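Local coordinates for protein alkaline phosphatase D (Bacillus subtilis, PDB 2YEQ) that hydrolyses phosphate esters, acting as a phosphodiesterase and alkaline phosphatase with iron and calcium in its active site, at residues 123-128 and 133-138; 188-193 and 197-202; 204-209 and 240-245. All blocks are in the same frame, centred on the assembly; numbering follows the deposited sequence.

Overall arrangement
The three contacts follow one another along the chain, all within the PhoD-like phosphatase region of the calcineurin clan. Contact 1 starts in the loop after strand 117-122, and contact 3 runs from strand 203-206 into its loop; in the large mixed sheet strand 145-148 lies between these two parallel strands. Contact 2 joins helices 179-190 and 193-201, the latter leading straight into strand 203-206. The centres of contact 1 and contact 2 lie about 10 Å apart, those of contact 2 and contact 3 about 14 Å, and those of contact 1 and contact 3 about 16 Å. C124 and D209 thus bring iron and calcium ligands from two strand ends, while R190 reaches the carbonyl of H245.

Contact 1 of 3, residues 123-128 and 133-138; sequences SCQQYE and TAYKHM. With FE (Fe (III) ion), chain B.
The side-chain oxygen OE1 of Q125 is gripped by two donors: Y135 OH, at 2.6 Å, and H148 NE2 from the neighbouring strand 145-148. Q125 lies in the loop that leaves strand 117-122, one of the strand-end loops that carry metal ligands in this calcineurin-type metallophosphoesterase fold, and Y135 reaches it from helix 133-138. The phenol donates in the carbonyl plane, with a C=O...donor angle of 152°, while amide and ring stand almost perpendicular, 89° apart. OE1 also lies near the plane of the tyrosine ring, at its edge, 3.3 Å from Y135 CE2. The other end of the amide is held as well, since Q125 NE2 donates to Y152 O; with bonds at both ends the amide can hardly flip, and its buried polar atoms are satisfied. Placing CG between the backbone N and the carbonyl carbon (chi1 56°), Q125 then runs extended toward the helix. L195 of helix 193-201 packs on both Q125 and Y135. Further along the loop, Q126 and E128 bond to each other: E128 N donates to Q126 OE1 over 2.8 Å, and Q126 NE2 returns a bond of 3.0 Å to the anti side of E128 OE1. Because Q125 directly follows C124 and its amide is held at both ends, it probably helps to position the iron-binding loop. C124 points its CB away from helix 133-138 and binds iron(III) together with D151, Y154 and H382; C124 SG sits 2.5 Å from the iron.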
loop_
_atom_site.group_PDB
_atom_site.type_symbol
_atom_site.label_atom_id
_atom_site.label_comp_id
_atom_site.label_asym_id
_atom_site.label_seq_id
_atom_site.Cartn_x
_atom_site.Cartn_y
_atom_site.Cartn_z
ATOM N N SER A 123 -4.123 2.198 -0.618
ATOM C CA SER A 123 -3.072 2.981 0.043
ATOM C C SER A 123 -3.705 4.145 0.746
ATOM O O SER A 123 -4.871 4.467 0.503
ATOM C CB SER A 123 -2.077 3.490 -1.011
ATOM O OG SER A 123 -2.702 4.427 -1.854
ATOM N N CYS A 124 -2.939 4.799 1.624
ATOM C CA CYS A 124 -3.234 6.170 2.067
ATOM C C CYS A 124 -4.553 6.336 2.843
ATOM O O CYS A 124 -5.590 6.843 2.347
ATOM C CB CYS A 124 -3.104 7.174 0.909
ATOM S SG CYS A 124 -1.383 7.312 0.205
ATOM N N GLN A 125 -4.477 5.968 4.113
ATOM C CA GLN A 125 -5.653 5.918 4.972
ATOM C C GLN A 125 -5.560 6.829 6.200
ATOM O O GLN A 125 -5.825 6.390 7.316
ATOM C CB GLN A 125 -5.928 4.470 5.382
ATOM C CG GLN A 125 -4.789 3.726 6.057
ATOM C CD GLN A 125 -4.914 2.252 5.925
ATOM O OE1 GLN A 125 -5.383 1.740 4.889
ATOM N NE2 GLN A 125 -4.467 1.526 6.949
ATOM N N GLN A 126 -5.247 8.098 5.968
ATOM C CA GLN A 126 -5.114 9.081 7.045
ATOM C C GLN A 126 -6.379 8.972 7.924
ATOM O O GLN A 126 -7.476 9.274 7.491
ATOM C CB GLN A 126 -4.958 10.501 6.494
ATOM C CG GLN A 126 -3.905 11.380 7.179
ATOM C CD GLN A 126 -4.309 11.867 8.586
ATOM O OE1 GLN A 126 -4.952 11.150 9.310
ATOM N NE2 GLN A 126 -3.915 13.103 8.957
ATOM N N TYR A 127 -6.199 8.522 9.158
ATOM C CA TYR A 127 -7.307 8.242 10.081
ATOM C C TYR A 127 -8.162 9.451 10.338
ATOM O O TYR A 127 -9.406 9.351 10.481
ATOM C CB TYR A 127 -6.725 7.696 11.387
ATOM C CG TYR A 127 -7.685 7.294 12.492
ATOM C CD1 TYR A 127 -8.217 5.994 12.545
ATOM C CD2 TYR A 127 -8.014 8.177 13.506
ATOM C CE1 TYR A 127 -9.057 5.617 13.576
ATOM C CE2 TYR A 127 -8.866 7.802 14.532
ATOM C CZ TYR A 127 -9.382 6.534 14.562
ATOM O OH TYR A 127 -10.239 6.167 15.583
ATOM N N GLU A 128 -7.519 10.609 10.359
ATOM C CA GLU A 128 -8.220 11.838 10.697
ATOM C C GLU A 128 -9.085 12.366 9.551
ATOM O O GLU A 128 -10.011 13.161 9.789
ATOM C CB GLU A 128 -7.213 12.936 11.048
ATOM C CG GLU A 128 -6.234 12.577 12.169
ATOM C CD GLU A 128 -5.315 13.764 12.489
ATOM O OE1 GLU A 128 -4.672 14.335 11.536
ATOM O OE2 GLU A 128 -5.293 14.159 13.676
ATOM N N THR A 133 -15.068 3.559 5.411
ATOM C CA THR A 133 -16.141 2.975 4.598
ATOM C C THR A 133 -15.590 2.156 3.425
ATOM O O THR A 133 -16.139 1.103 3.078
ATOM C CB THR A 133 -17.020 4.080 4.071
ATOM O OG1 THR A 133 -17.249 5.020 5.123
ATOM C CG2 THR A 133 -18.374 3.525 3.520
ATOM N N ALA A 134 -14.477 2.601 2.824
ATOM C CA ALA A 134 -13.878 1.833 1.733
ATOM C C ALA A 134 -13.626 0.390 2.116
ATOM O O ALA A 134 -13.837 -0.517 1.297
ATOM C CB ALA A 134 -12.554 2.493 1.196
ATOM N N TYR A 135 -13.150 0.156 3.344
ATOM C CA TYR A 135 -12.851 -1.199 3.781
ATOM C C TYR A 135 -14.107 -2.021 4.122
ATOM O O TYR A 135 -14.095 -3.245 4.009
ATOM C CB TYR A 135 -11.893 -1.197 4.967
ATOM C CG TYR A 135 -10.448 -0.917 4.611
ATOM C CD1 TYR A 135 -9.787 -1.710 3.691
ATOM C CD2 TYR A 135 -9.748 0.136 5.194
ATOM C CE1 TYR A 135 -8.471 -1.481 3.351
ATOM C CE2 TYR A 135 -8.401 0.378 4.869
ATOM C CZ TYR A 135 -7.766 -0.430 3.948
ATOM O OH TYR A 135 -6.450 -0.253 3.586
ATOM N N LYS A 136 -15.163 -1.359 4.549
ATOM C CA LYS A 136 -16.468 -2.026 4.719
ATOM C C LYS A 136 -16.877 -2.620 3.386
ATOM O O LYS A 136 -17.201 -3.799 3.304
ATOM C CB LYS A 136 -17.527 -1.041 5.191
ATOM C CG LYS A 136 -18.828 -1.727 5.617
ATOM C CD LYS A 136 -19.856 -0.707 6.041
ATOM C CE LYS A 136 -21.123 -1.372 6.582
ATOM N NZ LYS A 136 -21.002 -1.739 8.021
ATOM N N HIS A 137 -16.817 -1.809 2.328
ATOM C CA HIS A 137 -17.094 -2.298 0.973
ATOM C C HIS A 137 -16.100 -3.345 0.481
ATOM O O HIS A 137 -16.505 -4.342 -0.143
ATOM C CB HIS A 137 -17.173 -1.133 -0.024
ATOM C CG HIS A 137 -18.298 -0.184 0.252
ATOM N ND1 HIS A 137 -19.627 -0.571 0.220
ATOM C CD2 HIS A 137 -18.296 1.131 0.575
ATOM C CE1 HIS A 137 -20.390 0.475 0.484
ATOM N NE2 HIS A 137 -19.609 1.522 0.710
ATOM N N MET A 138 -14.803 -3.163 0.757
ATOM C CA MET A 138 -13.834 -4.103 0.273
ATOM C C MET A 138 -14.060 -5.482 0.861
ATOM O O MET A 138 -13.863 -6.484 0.176
ATOM C CB MET A 138 -12.404 -3.657 0.596
ATOM C CG MET A 138 -11.344 -4.460 -0.102
ATOM S SD MET A 138 -9.664 -4.100 0.469
ATOM C CE MET A 138 -9.555 -2.441 -0.158
HETATM FE FE FE B . -0.671 9.277 1.594
#

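Contact 2 of 3, residues 188-193 and 197-202; sequences QYRSDA and AAHAAF. With PE5 (3,6,9,12,15,18,21,24-octaoxahexacosan-1-ol), chain D; EDO (1,2-ethanediol), chain C.
R190 and H199 meet across the short connection between two consecutive helices, 179-190 and 193-201, of the calcineurin-type phosphatase fold. The guanidinium of R190 lies tilted over one face of the H199 imidazole. R190 NH2 lies 3.6 Å above the centre of the H199 ring, while R190 NE comes down to 3.2 Å from H199 CD2; guanidinium and ring planes are 35° apart. R190 gets there by bending: CG is anti to the backbone N, and turns at chi2 (57°) and chi3 swing the group over the ring. On the opposite face of the imidazole lies the indole of W204, so the histidine is sandwiched.

The polar ends look elsewhere. R190 NE and H199 NE2 come near each other without a hydrogen bond; instead R190 NH1 donates to H245 O, and H199 NE2 pairs with Y152 OH.

Backbone bonding makes the first turn of the second helix, A197 N donating to A193 O over 3.0 Å. D192 is the N-cap, its OD1 bonded to L195 N, while OD2 forms a salt bridge with R169.

Two bound small molecules touch this helix. The polyether brings its C4 to 3.3 Å from A197 O, and ethanediol O1 donates to A201 O at 2.8 Å.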
loop_
_atom_site.group_PDB
_atom_site.type_symbol
_atom_site.label_atom_id
_atom_site.label_comp_id
_atom_site.label_asym_id
_atom_site.label_seq_id
_atom_site.Cartn_x
_atom_site.Cartn_y
_atom_site.Cartn_z
ATOM N N GLN A 188 -4.204 2.480 16.993
ATOM C CA GLN A 188 -5.309 3.396 16.728
ATOM C C GLN A 188 -5.971 3.072 15.392
ATOM O O GLN A 188 -7.190 3.012 15.306
ATOM C CB GLN A 188 -4.870 4.856 16.706
ATOM C CG GLN A 188 -5.979 5.801 16.283
ATOM C CD GLN A 188 -5.595 7.264 16.356
ATOM O OE1 GLN A 188 -4.499 7.647 15.929
ATOM N NE2 GLN A 188 -6.508 8.102 16.884
ATOM N N TYR A 189 -5.151 2.931 14.354
ATOM C CA TYR A 189 -5.626 2.656 12.989
ATOM C C TYR A 189 -6.274 1.283 12.886
ATOM O O TYR A 189 -7.358 1.155 12.341
ATOM C CB TYR A 189 -4.458 2.768 11.966
ATOM C CG TYR A 189 -4.166 4.196 11.527
ATOM C CD1 TYR A 189 -3.856 5.182 12.453
ATOM C CD2 TYR A 189 -4.151 4.544 10.184
ATOM C CE1 TYR A 189 -3.582 6.476 12.058
ATOM C CE2 TYR A 189 -3.893 5.837 9.772
ATOM C CZ TYR A 189 -3.573 6.800 10.714
ATOM O OH TYR A 189 -3.331 8.095 10.316
ATOM N N ARG A 190 -5.604 0.270 13.434
ATOM C CA ARG A 190 -6.013 -1.113 13.323
ATOM C C ARG A 190 -7.257 -1.447 14.194
ATOM O O ARG A 190 -7.870 -2.493 14.002
ATOM C CB ARG A 190 -4.830 -2.014 13.675
ATOM C CG ARG A 190 -4.982 -3.493 13.399
ATOM C CD ARG A 190 -5.299 -3.729 11.928
ATOM N NE ARG A 190 -4.713 -4.904 11.317
ATOM C CZ ARG A 190 -3.413 -5.209 11.223
ATOM N NH1 ARG A 190 -2.462 -4.463 11.769
ATOM N NH2 ARG A 190 -3.056 -6.335 10.620
ATOM N N SER A 191 -7.616 -0.554 15.119
ATOM C CA SER A 191 -8.791 -0.705 15.973
ATOM C C SER A 191 -10.101 -0.496 15.186
ATOM O O SER A 191 -11.174 -0.809 15.677
ATOM C CB SER A 191 -8.766 0.361 17.092
ATOM O OG SER A 191 -7.834 -0.007 18.068
ATOM N N ASP A 192 -10.005 0.145 14.030
ATOM C CA ASP A 192 -11.178 0.454 13.231
ATOM C C ASP A 192 -11.807 -0.844 12.728
ATOM O O ASP A 192 -11.134 -1.646 12.101
ATOM C CB ASP A 192 -10.795 1.339 12.057
ATOM C CG ASP A 192 -11.988 1.734 11.243
ATOM O OD1 ASP A 192 -12.474 0.843 10.511
ATOM O OD2 ASP A 192 -12.440 2.895 11.353
ATOM N N ALA A 193 -13.104 -1.010 12.987
ATOM C CA ALA A 193 -13.839 -2.258 12.705
ATOM C C ALA A 193 -13.825 -2.614 11.228
ATOM O O ALA A 193 -13.767 -3.790 10.874
ATOM C CB ALA A 193 -15.310 -2.173 13.227
ATOM N N ALA A 197 -12.202 -5.953 9.505
ATOM C CA ALA A 197 -13.042 -6.876 8.691
ATOM C C ALA A 197 -12.338 -7.190 7.368
ATOM O O ALA A 197 -12.297 -8.332 6.932
ATOM C CB ALA A 197 -14.422 -6.252 8.419
ATOM N N ALA A 198 -11.768 -6.161 6.751
ATOM C CA ALA A 198 -11.002 -6.346 5.503
ATOM C C ALA A 198 -9.785 -7.226 5.704
ATOM O O ALA A 198 -9.457 -8.065 4.825
ATOM C CB ALA A 198 -10.653 -4.976 4.872
ATOM N N HIS A 199 -9.139 -7.120 6.879
ATOM C CA HIS A 199 -8.040 -8.021 7.191
ATOM C C HIS A 199 -8.503 -9.459 7.416
ATOM O O HIS A 199 -7.822 -10.383 6.997
ATOM C CB HIS A 199 -7.224 -7.551 8.411
ATOM C CG HIS A 199 -6.169 -6.537 8.086
ATOM N ND1 HIS A 199 -5.064 -6.846 7.324
ATOM C CD2 HIS A 199 -6.033 -5.235 8.448
ATOM C CE1 HIS A 199 -4.291 -5.771 7.229
ATOM N NE2 HIS A 199 -4.855 -4.782 7.908
ATOM N N ALA A 200 -9.627 -9.644 8.119
ATOM C CA ALA A 200 -10.138 -10.984 8.419
ATOM C C ALA A 200 -10.666 -11.692 7.147
ATOM O O ALA A 200 -10.655 -12.912 7.056
ATOM C CB ALA A 200 -11.260 -10.911 9.524
ATOM N N ALA A 201 -11.035 -10.914 6.140
ATOM C CA ALA A 201 -11.629 -11.451 4.903
ATOM C C ALA A 201 -10.651 -12.042 3.878
ATOM O O ALA A 201 -11.006 -12.960 3.117
ATOM C CB ALA A 201 -12.493 -10.358 4.251
ATOM N N PHE A 202 -9.425 -11.525 3.826
ATOM C CA PHE A 202 -8.468 -11.884 2.757
ATOM C C PHE A 202 -7.015 -11.895 3.254
ATOM O O PHE A 202 -6.688 -11.168 4.168
ATOM C CB PHE A 202 -8.476 -10.834 1.642
ATOM C CG PHE A 202 -9.810 -10.293 1.288
ATOM C CD1 PHE A 202 -10.706 -11.058 0.541
ATOM C CD2 PHE A 202 -10.154 -9.006 1.609
ATOM C CE1 PHE A 202 -11.924 -10.552 0.179
ATOM C CE2 PHE A 202 -11.388 -8.490 1.243
ATOM C CZ PHE A 202 -12.279 -9.286 0.533
HETATM C C50 PE5 D . -16.638 -16.637 8.817
HETATM O O1 PE5 D . -15.391 -15.996 8.513
HETATM C C1 PE5 D . -15.613 -14.652 8.125
HETATM C C2 PE5 D . -14.358 -13.940 7.658
HETATM O O2 PE5 D . -14.460 -12.553 7.996
HETATM C C3 PE5 D . -15.085 -11.700 7.034
HETATM C C4 PE5 D . -14.933 -10.257 7.469
HETATM C C1 EDO C . -10.452 -15.368 1.119
HETATM O O1 EDO C . -9.632 -15.227 2.270
HETATM C C2 EDO C . -9.611 -15.216 -0.133
HETATM O O2 EDO C . -10.400 -15.704 -1.223
#

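Contact 3 of 3, residues 204-209 and 240-245. With CA (calcium ion), chain E; EDO (1,2-ethanediol), chain F.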
loop_
_atom_site.group_PDB
_atom_site.type_symbol
_atom_site.label_atom_id
_atom_site.label_comp_id
_atom_site.label_asym_id
_atom_site.label_seq_id
_atom_site.Cartn_x
_atom_site.Cartn_y
_atom_site.Cartn_z
ATOM N N TRP A 204 -3.314 -10.526 2.912
ATOM C CA TRP A 204 -2.766 -9.255 2.465
ATOM C C TRP A 204 -1.266 -9.396 2.157
ATOM O O TRP A 204 -0.533 -10.143 2.838
ATOM C CB TRP A 204 -2.931 -8.166 3.513
ATOM C CG TRP A 204 -4.314 -7.602 3.672
ATOM C CD1 TRP A 204 -5.494 -8.299 3.666
ATOM C CD2 TRP A 204 -4.666 -6.232 3.904
ATOM N NE1 TRP A 204 -6.538 -7.453 3.862
ATOM C CE2 TRP A 204 -6.066 -6.179 4.023
ATOM C CE3 TRP A 204 -3.928 -5.038 4.007
ATOM C CZ2 TRP A 204 -6.743 -5.002 4.243
ATOM C CZ3 TRP A 204 -4.587 -3.880 4.213
ATOM C CH2 TRP A 204 -5.987 -3.851 4.350
ATOM N N VAL A 205 -0.835 -8.660 1.130
ATOM C CA VAL A 205 0.564 -8.470 0.784
ATOM C C VAL A 205 0.820 -6.982 0.950
ATOM O O VAL A 205 0.340 -6.155 0.169
ATOM C CB VAL A 205 0.880 -8.960 -0.635
ATOM C CG1 VAL A 205 2.385 -8.788 -0.984
ATOM C CG2 VAL A 205 0.515 -10.446 -0.740
ATOM N N VAL A 206 1.542 -6.618 2.011
ATOM C CA VAL A 206 1.741 -5.208 2.316
ATOM C C VAL A 206 3.159 -4.749 1.947
ATOM O O VAL A 206 4.122 -5.518 2.032
ATOM C CB VAL A 206 1.464 -4.929 3.837
ATOM C CG1 VAL A 206 -0.001 -5.299 4.196
ATOM C CG2 VAL A 206 2.444 -5.724 4.716
ATOM N N THR A 207 3.263 -3.482 1.554
ATOM C CA THR A 207 4.545 -2.792 1.465
ATOM C C THR A 207 4.308 -1.366 1.875
ATOM O O THR A 207 3.181 -0.880 1.780
ATOM C CB THR A 207 5.178 -2.901 0.065
ATOM O OG1 THR A 207 6.479 -2.321 0.107
ATOM C CG2 THR A 207 4.271 -2.234 -1.042
ATOM N N TRP A 208 5.333 -0.696 2.400
ATOM C CA TRP A 208 5.128 0.616 3.031
ATOM C C TRP A 208 5.506 1.715 2.062
ATOM O O TRP A 208 6.149 1.452 1.057
ATOM C CB TRP A 208 5.975 0.745 4.315
ATOM C CG TRP A 208 7.400 0.354 4.186
ATOM C CD1 TRP A 208 8.250 0.621 3.150
ATOM C CD2 TRP A 208 8.163 -0.378 5.153
ATOM N NE1 TRP A 208 9.494 0.084 3.416
ATOM C CE2 TRP A 208 9.467 -0.526 4.638
ATOM C CE3 TRP A 208 7.873 -0.904 6.416
ATOM C CZ2 TRP A 208 10.469 -1.201 5.327
ATOM C CZ3 TRP A 208 8.862 -1.579 7.099
ATOM C CH2 TRP A 208 10.160 -1.713 6.555
ATOM N N ASP A 209 5.120 2.936 2.377
ATOM C CA ASP A 209 5.665 4.119 1.722
ATOM C C ASP A 209 6.277 5.003 2.819
ATOM O O ASP A 209 6.936 4.461 3.720
ATOM C CB ASP A 209 4.624 4.868 0.866
ATOM C CG ASP A 209 5.267 5.920 -0.058
ATOM O OD1 ASP A 209 6.393 5.663 -0.581
ATOM O OD2 ASP A 209 4.653 7.035 -0.217
ATOM N N GLN A 240 10.088 -1.782 13.373
ATOM C CA GLN A 240 9.714 -2.802 14.355
ATOM C C GLN A 240 8.183 -2.811 14.564
ATOM O O GLN A 240 7.569 -3.873 14.533
ATOM C CB GLN A 240 10.419 -2.610 15.718
ATOM C CG GLN A 240 10.070 -3.763 16.695
ATOM C CD GLN A 240 10.946 -3.833 17.955
ATOM O OE1 GLN A 240 12.132 -3.462 17.954
ATOM N NE2 GLN A 240 10.371 -4.372 19.026
ATOM N N ALA A 241 7.591 -1.645 14.771
ATOM C CA ALA A 241 6.135 -1.531 14.987
ATOM C C ALA A 241 5.353 -2.033 13.773
ATOM O O ALA A 241 4.285 -2.651 13.925
ATOM C CB ALA A 241 5.730 -0.123 15.291
ATOM N N TYR A 242 5.897 -1.795 12.577
ATOM C CA TYR A 242 5.266 -2.277 11.347
ATOM C C TYR A 242 5.278 -3.795 11.307
ATOM O O TYR A 242 4.246 -4.423 11.112
ATOM C CB TYR A 242 5.991 -1.702 10.137
ATOM C CG TYR A 242 5.329 -1.944 8.802
ATOM C CD1 TYR A 242 4.377 -1.077 8.317
ATOM C CD2 TYR A 242 5.713 -3.009 8.001
ATOM C CE1 TYR A 242 3.766 -1.296 7.065
ATOM C CE2 TYR A 242 5.136 -3.215 6.748
ATOM C CZ TYR A 242 4.180 -2.352 6.292
ATOM O OH TYR A 242 3.631 -2.567 5.047
ATOM N N TYR A 243 6.447 -4.394 11.520
ATOM C CA TYR A 243 6.546 -5.823 11.621
ATOM C C TYR A 243 5.531 -6.385 12.639
ATOM O O TYR A 243 4.827 -7.348 12.334
ATOM C CB TYR A 243 7.968 -6.297 11.991
ATOM C CG TYR A 243 8.009 -7.778 12.237
ATOM C CD1 TYR A 243 8.091 -8.681 11.173
ATOM C CD2 TYR A 243 7.872 -8.300 13.526
ATOM C CE1 TYR A 243 8.081 -10.043 11.386
ATOM C CE2 TYR A 243 7.853 -9.660 13.742
ATOM C CZ TYR A 243 7.956 -10.537 12.665
ATOM O OH TYR A 243 7.946 -11.904 12.876
ATOM N N GLU A 244 5.511 -5.812 13.843
ATOM C CA GLU A 244 4.652 -6.303 14.926
ATOM C C GLU A 244 3.182 -6.318 14.484
ATOM O O GLU A 244 2.426 -7.147 14.945
ATOM C CB GLU A 244 4.841 -5.461 16.199
ATOM C CG GLU A 244 6.213 -5.701 16.855
ATOM C CD GLU A 244 6.599 -4.725 17.934
ATOM O OE1 GLU A 244 5.937 -3.675 18.058
ATOM O OE2 GLU A 244 7.606 -5.014 18.655
ATOM N N HIS A 245 2.784 -5.405 13.603
ATOM C CA HIS A 245 1.381 -5.285 13.230
ATOM C C HIS A 245 1.016 -5.839 11.855
ATOM O O HIS A 245 -0.130 -5.753 11.453
ATOM C CB HIS A 245 0.905 -3.841 13.378
ATOM C CG HIS A 245 0.864 -3.396 14.800
ATOM N ND1 HIS A 245 1.990 -2.975 15.472
ATOM C CD2 HIS A 245 -0.148 -3.388 15.701
ATOM C CE1 HIS A 245 1.664 -2.709 16.727
ATOM N NE2 HIS A 245 0.376 -2.948 16.887
HETATM CA CA CA E . 3.066 8.461 0.639
HETATM C C1 EDO F . 16.225 -4.668 16.199
HETATM O O1 EDO F . 16.975 -5.681 16.862
HETATM C C2 EDO F . 14.882 -4.423 16.887
HETATM O O2 EDO F . 13.886 -4.057 15.932
HETATM O O HOH W 1 1.937 -0.818 4.372
HETATM O O HOH W 2 1.647 6.420 -0.020
#
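Y242 of helix 228-245 reaches across to V206, T207 and W208, where strand 203-206 passes into a metal-binding loop of the calcineurin-type fold. From the helix its CB just touches the tryptophan, 4.2 Å from W208 CZ3. With CG anti to the backbone N (chi1 -171°), the ring is thrown outward across the strand end. W208 comes over one face of it: CE3 stands 3.6 Å from Y242 CG and nearer still, 3.4 Å, to Y242 CD2, above the rim of the ring rather than its middle. The pair is an edge-to-face stack, the tryptophan offering its edge, with planes inclined at 60° instead of fully upright. Further out, Y242 CZ and CE1 meet W208 CB, and CZ also has V206 CG2 beside it at 4.1 Å. V206 and the tyrosine run past each other in opposite directions, which leaves Y242 OH against the valine, 3.4 Å from V206 CG2. The hydroxyl makes no direct bond to the strand; it donates to a water 2.5 Å away, lying in the ring plane, and this water donates in turn to T207 O. Losing the phenol ring to an alanine here is likely to leave the W208 edge without the face it packs on and the bridging water without its donor.

One residue beyond W208 the loop enters the active site, where D209 OD2 binds calcium at 2.3 Å alongside D151, D210 and D380, and D209 OD1 is paired with R279. Other bonds hold the surroundings: W208 has its polar partner in D277, T207 OG1 bonds to L276 O, and along the helix Q240 NE2 donates almost straight (170°) to E244 OE2.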